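Local atomic coordinates of salicylate 5-hydroxylase, large oxygenase component (Ralstonia sp., PDB entry 7C8Z), a protein that forms the oxygenase component of an enzyme system that hydroxylates salicylate at position 5 to gentisate, using a Rieske [2Fe-2S] cluster and a mononuclear iron. Residues A[54-67]-A[430-442]. Numbering follows the deposited sequence.
Sequences LYKRELERLFYANH and RGMYDYWRKVMGE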
ATOM      1  N   LEU A  54      -2.358  23.899   7.654  1.00 51.89           N
ATOM      2  CA  LEU A  54      -1.117  24.644   7.497  1.00 39.73           C
ATOM      3  C   LEU A  54      -0.403  24.262   6.207  1.00 44.13           C
ATOM      4  O   LEU A  54       0.163  25.126   5.532  1.00 46.29           O
ATOM      5  CB  LEU A  54      -0.207  24.414   8.704  1.00 37.35           C
ATOM      6  CG  LEU A  54      -0.615  25.142   9.988  1.00 50.85           C
ATOM      7  CD1 LEU A  54       0.432  24.968  11.074  1.00 51.44           C
ATOM      8  CD2 LEU A  54      -0.881  26.619   9.719  1.00 38.74           C
ATOM      9  N   TYR A  55      -0.429  22.975   5.835  1.00 44.73           N
ATOM     10  CA  TYR A  55       0.265  22.551   4.619  1.00 36.57           C
ATOM     11  C   TYR A  55      -0.394  23.119   3.368  1.00 46.23           C
ATOM     12  O   TYR A  55       0.295  23.546   2.436  1.00 58.52           O
ATOM     13  CB  TYR A  55       0.320  21.026   4.538  1.00 37.44           C
ATOM     14  CG  TYR A  55       0.771  20.531   3.182  1.00 43.31           C
ATOM     15  CD1 TYR A  55       2.098  20.640   2.792  1.00 41.71           C
ATOM     16  CD2 TYR A  55      -0.130  19.963   2.288  1.00 57.12           C
ATOM     17  CE1 TYR A  55       2.519  20.195   1.551  1.00 44.23           C
ATOM     18  CE2 TYR A  55       0.281  19.516   1.044  1.00 43.11           C
ATOM     19  CZ  TYR A  55       1.607  19.634   0.685  1.00 40.47           C
ATOM     20  OH  TYR A  55       2.028  19.196  -0.544  1.00 38.61           O
ATOM     21  N   LYS A  56      -1.726  23.131   3.329  1.00 38.87           N
ATOM     22  CA  LYS A  56      -2.431  23.713   2.191  1.00 34.36           C
ATOM     23  C   LYS A  56      -2.205  25.214   2.121  1.00 39.71           C
ATOM     24  O   LYS A  56      -2.092  25.783   1.022  1.00 63.17           O
ATOM     25  CB  LYS A  56      -3.924  23.394   2.257  1.00 34.36           C
ATOM     26  CG  LYS A  56      -4.206  21.936   1.954  1.00 47.58           C
ATOM     27  CD  LYS A  56      -5.623  21.558   2.309  1.00 44.30           C
ATOM     28  CE  LYS A  56      -6.599  22.276   1.417  1.00 54.11           C
ATOM     29  NZ  LYS A  56      -7.828  22.638   2.150  1.00 62.67           N
ATOM     30  N   ARG A  57      -2.164  25.890   3.281  1.00 39.62           N
ATOM     31  CA  ARG A  57      -1.817  27.306   3.259  1.00 44.77           C
ATOM     32  C   ARG A  57      -0.390  27.507   2.763  1.00 38.67           C
ATOM     33  O   ARG A  57      -0.096  28.495   2.080  1.00 38.09           O
ATOM     34  CB  ARG A  57      -1.999  27.911   4.641  1.00 42.63           C
ATOM     35  CG  ARG A  57      -1.953  29.428   4.632  1.00 45.75           C
ATOM     36  CD  ARG A  57      -1.850  30.001   6.033  1.00 50.46           C
ATOM     37  NE  ARG A  57      -2.870  29.440   6.910  1.00 52.47           N
ATOM     38  CZ  ARG A  57      -2.839  29.511   8.235  1.00 47.42           C
ATOM     39  NH1 ARG A  57      -1.835  30.123   8.847  1.00 53.12           N
ATOM     40  NH2 ARG A  57      -3.814  28.966   8.946  1.00 43.06           N
ATOM     41  N   GLU A  58       0.513  26.582   3.107  1.00 35.56           N
ATOM     42  CA  GLU A  58       1.876  26.639   2.589  1.00 39.69           C
ATOM     43  C   GLU A  58       1.886  26.523   1.076  1.00 41.62           C
ATOM     44  O   GLU A  58       2.631  27.235   0.397  1.00 48.60           O
ATOM     45  CB  GLU A  58       2.725  25.531   3.212  1.00 36.93           C
ATOM     46  CG  GLU A  58       3.070  25.750   4.663  1.00 38.72           C
ATOM     47  CD  GLU A  58       3.803  24.578   5.262  1.00 46.63           C
ATOM     48  OE1 GLU A  58       3.458  23.424   4.934  1.00 53.77           O
ATOM     49  OE2 GLU A  58       4.721  24.811   6.073  1.00 63.48           O
ATOM     50  N   LEU A  59       1.086  25.608   0.530  1.00 40.18           N
ATOM     51  CA  LEU A  59       0.987  25.500  -0.921  1.00 44.10           C
ATOM     52  C   LEU A  59       0.463  26.794  -1.532  1.00 43.55           C
ATOM     53  O   LEU A  59       0.991  27.272  -2.542  1.00 46.49           O
ATOM     54  CB  LEU A  59       0.082  24.332  -1.306  1.00 36.94           C
ATOM     55  CG  LEU A  59       0.576  22.894  -1.123  1.00 40.42           C
ATOM     56  CD1 LEU A  59      -0.495  21.922  -1.600  1.00 33.96           C
ATOM     57  CD2 LEU A  59       1.892  22.655  -1.853  1.00 29.44           C
ATOM     58  N   GLU A  60      -0.556  27.391  -0.911  1.00 48.45           N
ATOM     59  CA  GLU A  60      -1.153  28.606  -1.464  1.00 53.76           C
ATOM     60  C   GLU A  60      -0.182  29.783  -1.434  1.00 54.75           C
ATOM     61  O   GLU A  60      -0.109  30.556  -2.397  1.00 50.17           O
ATOM     62  CB  GLU A  60      -2.434  28.959  -0.708  1.00 57.35           C
ATOM     63  CG  GLU A  60      -3.548  27.923  -0.826  1.00 66.01           C
ATOM     64  CD  GLU A  60      -4.488  28.189  -1.992  1.00 65.55           C
ATOM     65  OE1 GLU A  60      -4.012  28.625  -3.060  1.00 73.08           O
ATOM     66  OE2 GLU A  60      -5.707  27.967  -1.839  1.00 55.62           O
ATOM     67  N   ARG A  61       0.578  29.934  -0.342  1.00 52.37           N
ATOM     68  CA  ARG A  61       1.320  31.163  -0.090  1.00 42.26           C
ATOM     69  C   ARG A  61       2.822  31.067  -0.321  1.00 44.63           C
ATOM     70  O   ARG A  61       3.475  32.109  -0.429  1.00 57.95           O
ATOM     71  CB  ARG A  61       1.075  31.635   1.349  1.00 38.53           C
ATOM     72  CG  ARG A  61      -0.379  31.971   1.637  1.00 34.54           C
ATOM     73  CD  ARG A  61      -0.532  32.626   2.994  1.00 41.80           C
ATOM     74  NE  ARG A  61      -1.923  32.951   3.295  1.00 45.85           N
ATOM     75  CZ  ARG A  61      -2.338  33.440   4.459  1.00 41.51           C
ATOM     76  NH1 ARG A  61      -1.468  33.660   5.434  1.00 48.85           N
ATOM     77  NH2 ARG A  61      -3.621  33.705   4.650  1.00 48.21           N
ATOM     78  N   LEU A  62       3.390  29.866  -0.399  1.00 45.80           N
ATOM     79  CA  LEU A  62       4.817  29.703  -0.648  1.00 42.58           C
ATOM     80  C   LEU A  62       5.129  29.073  -1.993  1.00 57.64           C
ATOM     81  O   LEU A  62       6.203  29.326  -2.541  1.00 65.29           O
ATOM     82  CB  LEU A  62       5.462  28.856   0.457  1.00 35.38           C
ATOM     83  CG  LEU A  62       5.606  29.490   1.847  1.00 35.81           C
ATOM     84  CD1 LEU A  62       5.971  30.959   1.752  1.00 37.32           C
ATOM     85  CD2 LEU A  62       4.344  29.318   2.668  1.00 45.08           C
ATOM     86  N   PHE A  63       4.219  28.267  -2.538  1.00 67.81           N
ATOM     87  CA  PHE A  63       4.432  27.586  -3.808  1.00 61.39           C
ATOM     88  C   PHE A  63       3.616  28.151  -4.958  1.00 60.05           C
ATOM     89  O   PHE A  63       4.083  28.124  -6.099  1.00 59.55           O
ATOM     90  CB  PHE A  63       4.104  26.094  -3.669  1.00 37.98           C
ATOM     91  CG  PHE A  63       5.100  25.334  -2.852  1.00 32.98           C
ATOM     92  CD1 PHE A  63       5.019  25.324  -1.470  1.00 36.21           C
ATOM     93  CD2 PHE A  63       6.120  24.632  -3.466  1.00 26.29           C
ATOM     94  CE1 PHE A  63       5.941  24.624  -0.714  1.00 31.41           C
ATOM     95  CE2 PHE A  63       7.044  23.929  -2.716  1.00 33.43           C
ATOM     96  CZ  PHE A  63       6.955  23.926  -1.338  1.00 38.74           C
ATOM     97  N   TYR A  64       2.414  28.652  -4.692  1.00 48.31           N
ATOM     98  CA  TYR A  64       1.521  29.115  -5.742  1.00 40.62           C
ATOM     99  C   TYR A  64       1.443  30.631  -5.842  1.00 57.77           C
ATOM    100  O   TYR A  64       0.680  31.140  -6.667  1.00 75.33           O
ATOM    101  CB  TYR A  64       0.115  28.545  -5.524  1.00 39.50           C
ATOM    102  CG  TYR A  64       0.058  27.034  -5.453  1.00 36.55           C
ATOM    103  CD1 TYR A  64       1.004  26.249  -6.100  1.00 40.57           C
ATOM    104  CD2 TYR A  64      -0.948  26.393  -4.745  1.00 46.29           C
ATOM    105  CE1 TYR A  64       0.954  24.868  -6.038  1.00 43.53           C
ATOM    106  CE2 TYR A  64      -1.010  25.010  -4.680  1.00 52.85           C
ATOM    107  CZ  TYR A  64      -0.057  24.251  -5.329  1.00 47.13           C
ATOM    108  OH  TYR A  64      -0.117  22.876  -5.262  1.00 36.87           O
ATOM    109  N   ALA A  65       2.208  31.363  -5.035  1.00 58.15           N
ATOM    110  CA  ALA A  65       2.122  32.816  -5.044  1.00 47.47           C
ATOM    111  C   ALA A  65       3.411  33.412  -4.499  1.00 53.20           C
ATOM    112  O   ALA A  65       3.998  32.876  -3.556  1.00 58.66           O
ATOM    113  CB  ALA A  65       0.926  33.304  -4.222  1.00 44.86           C
ATOM    114  N   ASN A  66       3.844  34.515  -5.111  1.00 49.90           N
ATOM    115  CA  ASN A  66       4.942  35.350  -4.624  1.00 53.82           C
ATOM    116  C   ASN A  66       6.276  34.615  -4.581  1.00 59.38           C
ATOM    117  O   ASN A  66       7.203  35.053  -3.892  1.00 66.43           O
ATOM    118  CB  ASN A  66       4.628  35.929  -3.238  1.00 50.18           C
ATOM    119  CG  ASN A  66       3.485  36.923  -3.267  1.00 61.39           C
ATOM    120  OD1 ASN A  66       2.436  36.693  -2.666  1.00 61.71           O
ATOM    121  ND2 ASN A  66       3.682  38.038  -3.970  1.00 50.36           N
ATOM    122  N   HIS A  67       6.414  33.510  -5.311  1.00 48.48           N
ATOM    123  CA  HIS A  67       7.654  32.752  -5.263  1.00 52.74           C
ATOM    124  C   HIS A  67       7.947  32.146  -6.622  1.00 48.50           C
ATOM    125  O   HIS A  67       7.037  31.691  -7.316  1.00 39.40           O
ATOM    126  CB  HIS A  67       7.590  31.640  -4.211  1.00 53.11           C
ATOM    127  CG  HIS A  67       7.550  32.147  -2.807  1.00 45.12           C
ATOM    128  ND1 HIS A  67       6.371  32.436  -2.154  1.00 44.01           N
ATOM    129  CD2 HIS A  67       8.545  32.432  -1.933  1.00 47.19           C
ATOM    130  CE1 HIS A  67       6.641  32.873  -0.938  1.00 46.98           C
ATOM    131  NE2 HIS A  67       7.952  32.879  -0.778  1.00 47.67           N
ATOM    132  N   ARG A 430      16.139  29.751  12.086  1.00 42.61           N
ATOM    133  CA  ARG A 430      15.404  30.799  12.784  1.00 53.71           C
ATOM    134  C   ARG A 430      14.895  31.851  11.806  1.00 56.85           C
ATOM    135  O   ARG A 430      13.763  32.332  11.932  1.00 55.41           O
ATOM    136  CB  ARG A 430      16.288  31.428  13.863  1.00 50.46           C
ATOM    137  CG  ARG A 430      16.437  30.534  15.084  1.00 58.41           C
ATOM    138  CD  ARG A 430      17.235  31.163  16.219  1.00 65.02           C
ATOM    139  NE  ARG A 430      18.490  31.775  15.798  1.00 56.26           N
ATOM    140  CZ  ARG A 430      19.681  31.223  16.001  1.00 52.27           C
ATOM    141  NH1 ARG A 430      19.769  30.041  16.599  1.00 49.43           N
ATOM    142  NH2 ARG A 430      20.780  31.844  15.602  1.00 62.95           N
ATOM    143  N   GLY A 431      15.703  32.197  10.805  1.00 36.48           N
ATOM    144  CA  GLY A 431      15.238  33.124   9.789  1.00 44.34           C
ATOM    145  C   GLY A 431      14.165  32.523   8.906  1.00 47.96           C
ATOM    146  O   GLY A 431      13.187  33.195   8.552  1.00 65.09           O
ATOM    147  N   MET A 432      14.341  31.258   8.524  1.00 40.80           N
ATOM    148  CA  MET A 432      13.318  30.552   7.768  1.00 41.09           C
ATOM    149  C   MET A 432      11.977  30.638   8.473  1.00 42.45           C
ATOM    150  O   MET A 432      10.960  30.974   7.864  1.00 45.89           O
ATOM    151  CB  MET A 432      13.734  29.091   7.569  1.00 36.39           C
ATOM    152  CG  MET A 432      12.676  28.207   6.932  1.00 35.64           C
ATOM    153  SD  MET A 432      13.293  26.554   6.548  1.00 42.78           S
ATOM    154  CE  MET A 432      11.814  25.579   6.770  1.00 45.27           C
ATOM    155  N   TYR A 433      11.961  30.378   9.776  1.00 52.24           N
ATOM    156  CA  TYR A 433      10.680  30.358  10.468  1.00 54.84           C
ATOM    157  C   TYR A 433      10.188  31.747  10.856  1.00 52.04           C
ATOM    158  O   TYR A 433       8.981  31.925  11.031  1.00 57.90           O
ATOM    159  CB  TYR A 433      10.756  29.418  11.665  1.00 42.24           C
ATOM    160  CG  TYR A 433      10.602  27.998  11.189  1.00 41.67           C
ATOM    161  CD1 TYR A 433       9.347  27.490  10.866  1.00 52.25           C
ATOM    162  CD2 TYR A 433      11.709  27.182  11.000  1.00 42.05           C
ATOM    163  CE1 TYR A 433       9.194  26.199  10.404  1.00 48.01           C
ATOM    164  CE2 TYR A 433      11.567  25.885  10.539  1.00 43.07           C
ATOM    165  CZ  TYR A 433      10.308  25.401  10.241  1.00 51.03           C
ATOM    166  OH  TYR A 433      10.159  24.115   9.777  1.00 57.52           O
ATOM    167  N   ASP A 434      11.072  32.741  10.953  1.00 49.46           N
ATOM    168  CA  ASP A 434      10.611  34.127  10.969  1.00 58.09           C
ATOM    169  C   ASP A 434       9.797  34.432   9.713  1.00 63.87           C
ATOM    170  O   ASP A 434       8.651  34.909   9.787  1.00 60.45           O
ATOM    171  CB  ASP A 434      11.813  35.068  11.097  1.00 64.60           C
ATOM    172  CG  ASP A 434      11.429  36.536  11.017  1.00 68.45           C
ATOM    173  OD1 ASP A 434      10.947  37.086  12.029  1.00 64.58           O
ATOM    174  OD2 ASP A 434      11.622  37.145   9.942  1.00 70.53           O
ATOM    175  N   TYR A 435      10.375  34.134   8.545  1.00 62.67           N
ATOM    176  CA  TYR A 435       9.660  34.320   7.285  1.00 53.90           C
ATOM    177  C   TYR A 435       8.379  33.496   7.249  1.00 56.41           C
ATOM    178  O   TYR A 435       7.348  33.951   6.738  1.00 58.04           O
ATOM    179  CB  TYR A 435      10.573  33.945   6.116  1.00 45.67           C
ATOM    180  CG  TYR A 435       9.962  34.163   4.751  1.00 49.23           C
ATOM    181  CD1 TYR A 435       9.947  35.422   4.174  1.00 43.88           C
ATOM    182  CD2 TYR A 435       9.405  33.107   4.037  1.00 55.91           C
ATOM    183  CE1 TYR A 435       9.393  35.629   2.929  1.00 48.69           C
ATOM    184  CE2 TYR A 435       8.847  33.308   2.785  1.00 43.33           C
ATOM    185  CZ  TYR A 435       8.847  34.573   2.240  1.00 40.85           C
ATOM    186  OH  TYR A 435       8.299  34.803   0.999  1.00 47.57           O
ATOM    187  N   TRP A 436       8.432  32.275   7.784  1.00 56.82           N
ATOM    188  CA  TRP A 436       7.271  31.392   7.794  1.00 58.49           C
ATOM    189  C   TRP A 436       6.129  31.995   8.601  1.00 54.87           C
ATOM    190  O   TRP A 436       4.988  32.068   8.126  1.00 49.90           O
ATOM    191  CB  TRP A 436       7.673  30.030   8.359  1.00 50.00           C
ATOM    192  CG  TRP A 436       6.623  28.968   8.255  1.00 41.18           C
ATOM    193  CD1 TRP A 436       6.456  28.082   7.235  1.00 36.29           C
ATOM    194  CD2 TRP A 436       5.610  28.665   9.221  1.00 51.59           C
ATOM    195  NE1 TRP A 436       5.397  27.247   7.500  1.00 38.08           N
ATOM    196  CE2 TRP A 436       4.858  27.586   8.712  1.00 45.84           C
ATOM    197  CE3 TRP A 436       5.259  29.207  10.462  1.00 45.37           C
ATOM    198  CZ2 TRP A 436       3.778  27.036   9.401  1.00 47.13           C
ATOM    199  CZ3 TRP A 436       4.186  28.660  11.143  1.00 52.78           C
ATOM    200  CH2 TRP A 436       3.460  27.585  10.614  1.00 47.04           C
ATOM    201  N   ARG A 437       6.422  32.439   9.827  1.00 48.64           N
ATOM    202  CA  ARG A 437       5.397  33.069  10.651  1.00 52.44           C
ATOM    203  C   ARG A 437       4.814  34.285   9.955  1.00 55.77           C
ATOM    204  O   ARG A 437       3.592  34.482   9.959  1.00 52.97           O
ATOM    205  CB  ARG A 437       5.979  33.482  12.005  1.00 46.80           C
ATOM    206  CG  ARG A 437       6.523  32.349  12.848  1.00 52.93           C
ATOM    207  CD  ARG A 437       6.684  32.787  14.291  1.00 57.76           C
ATOM    208  NE  ARG A 437       5.401  33.144  14.890  1.00 64.11           N
ATOM    209  CZ  ARG A 437       5.265  33.736  16.071  1.00 52.53           C
ATOM    210  NH1 ARG A 437       6.335  34.042  16.790  1.00 50.13           N
ATOM    211  NH2 ARG A 437       4.055  34.019  16.535  1.00 52.38           N
ATOM    212  N   LYS A 438       5.668  35.093   9.319  1.00 55.45           N
ATOM    213  CA  LYS A 438       5.173  36.298   8.660  1.00 56.89           C
ATOM    214  C   LYS A 438       4.240  35.963   7.500  1.00 58.58           C
ATOM    215  O   LYS A 438       3.148  36.533   7.381  1.00 57.95           O
ATOM    216  CB  LYS A 438       6.352  37.151   8.197  1.00 50.01           C
ATOM    217  CG  LYS A 438       7.071  37.802   9.357  1.00 49.09           C
ATOM    218  CD  LYS A 438       8.334  38.519   8.934  1.00 60.65           C
ATOM    219  CE  LYS A 438       9.029  39.115  10.149  1.00 56.57           C
ATOM    220  NZ  LYS A 438      10.347  39.699   9.803  1.00 66.26           N
ATOM    221  N   VAL A 439       4.638  35.016   6.648  1.00 51.89           N
ATOM    222  CA  VAL A 439       3.832  34.709   5.468  1.00 50.33           C
ATOM    223  C   VAL A 439       2.562  33.964   5.860  1.00 57.51           C
ATOM    224  O   VAL A 439       1.525  34.090   5.196  1.00 56.08           O
ATOM    225  CB  VAL A 439       4.664  33.925   4.434  1.00 48.11           C
ATOM    226  CG1 VAL A 439       3.800  33.504   3.257  1.00 37.49           C
ATOM    227  CG2 VAL A 439       5.834  34.770   3.950  1.00 40.24           C
ATOM    228  N   MET A 440       2.598  33.208   6.954  1.00 61.29           N
ATOM    229  CA  MET A 440       1.476  32.367   7.338  1.00 60.61           C
ATOM    230  C   MET A 440       0.628  32.981   8.441  1.00 56.65           C
ATOM    231  O   MET A 440      -0.405  32.405   8.802  1.00 54.19           O
ATOM    232  CB  MET A 440       1.986  30.992   7.784  1.00 47.32           C
ATOM    233  CG  MET A 440       2.790  30.264   6.725  1.00 48.40           C
ATOM    234  SD  MET A 440       1.732  29.317   5.618  1.00 49.60           S
ATOM    235  CE  MET A 440       1.147  28.041   6.736  1.00 40.57           C
ATOM    236  N   GLY A 441       1.015  34.141   8.963  1.00 48.10           N
ATOM    237  CA  GLY A 441       0.229  34.799   9.987  1.00 50.67           C
ATOM    238  C   GLY A 441       0.029  33.938  11.215  1.00 51.15           C
ATOM    239  O   GLY A 441      -1.107  33.706  11.635  1.00 58.32           O
ATOM    240  N   GLU A 442       1.121  33.457  11.799  1.00 47.54           N
ATOM    241  CA  GLU A 442       1.046  32.609  12.984  1.00 55.41           C
ATOM    242  C   GLU A 442       1.924  33.157  14.097  1.00 43.57           C
ATOM    243  O   GLU A 442       2.976  33.736  13.831  1.00 43.40           O
ATOM    244  CB  GLU A 442       1.464  31.173  12.645  1.00 56.03           C
ATOM    245  CG  GLU A 442       0.491  30.430  11.747  1.00 44.89           C
ATOM    246  CD  GLU A 442      -0.618  29.745  12.524  1.00 54.81           C
ATOM    247  OE1 GLU A 442      -0.432  29.480  13.730  1.00 64.12           O
ATOM    248  OE2 GLU A 442      -1.682  29.475  11.930  1.00 53.21           O
TER
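R57 and R61, one helical turn apart, reach with their NH1 atoms to the C-terminal end of helix 427-440. R61 NH1 binds V439 O at 3.0 Å in the carbonyl plane, on a lone pair. R57 is bent at chi3 (-51°), and its NH1 meets two acceptors near the guanidinium plane: M440 O, in a weak, bent bond, and E442 OE2 at 3.2 Å, a salt bridge in which guanidinium and carboxylate are nearly coplanar and the anti lone pair is used. Two carbonyls at the helix end thus receive arginine N-H groups, that of M440 only weakly, and the positive charges would probably be stabilised by the helix dipole. G441, with positive phi, leaves the helix, and beyond it E442 O takes the NE of R437 at 2.7 Å. This last helix of the chain, in the catalytic domain, packs against helix 52-63, which leads into edge strand 69-73 of the Rieske-domain sheet, away from both iron sites. The axes of segments 54-63 and 430-440 stand at 97°, and M440 is the knob in a hole formed by L54, R57, E58 and L62. Turns at chi2 and chi3 lay its CE against E58 CG (3.6 Å) and its SD beside the aliphatic chain of R57. V439 CG1 touches L62 CD1 at 3.7 Å, and L54 CD1 meets W436 CH2 at the ring edge. At the same indole, W436 NE1 donates to E58 OE2 at 2.9 Å, nearly straight (165°) and in the indole plane, with the carboxylate almost perpendicular to the ring; K232 of helix 232-238, the stronger partner, forms a salt bridge with this oxygen. H67 NE2 and Y435 OH share a hydrogen bond of 2.6 Å, ring planes perpendicular and rim to rim. The imidazole is fixed by ND1, which donates to A65 O, while R272 also hydrogen-bonds to the tyrosine hydroxyl.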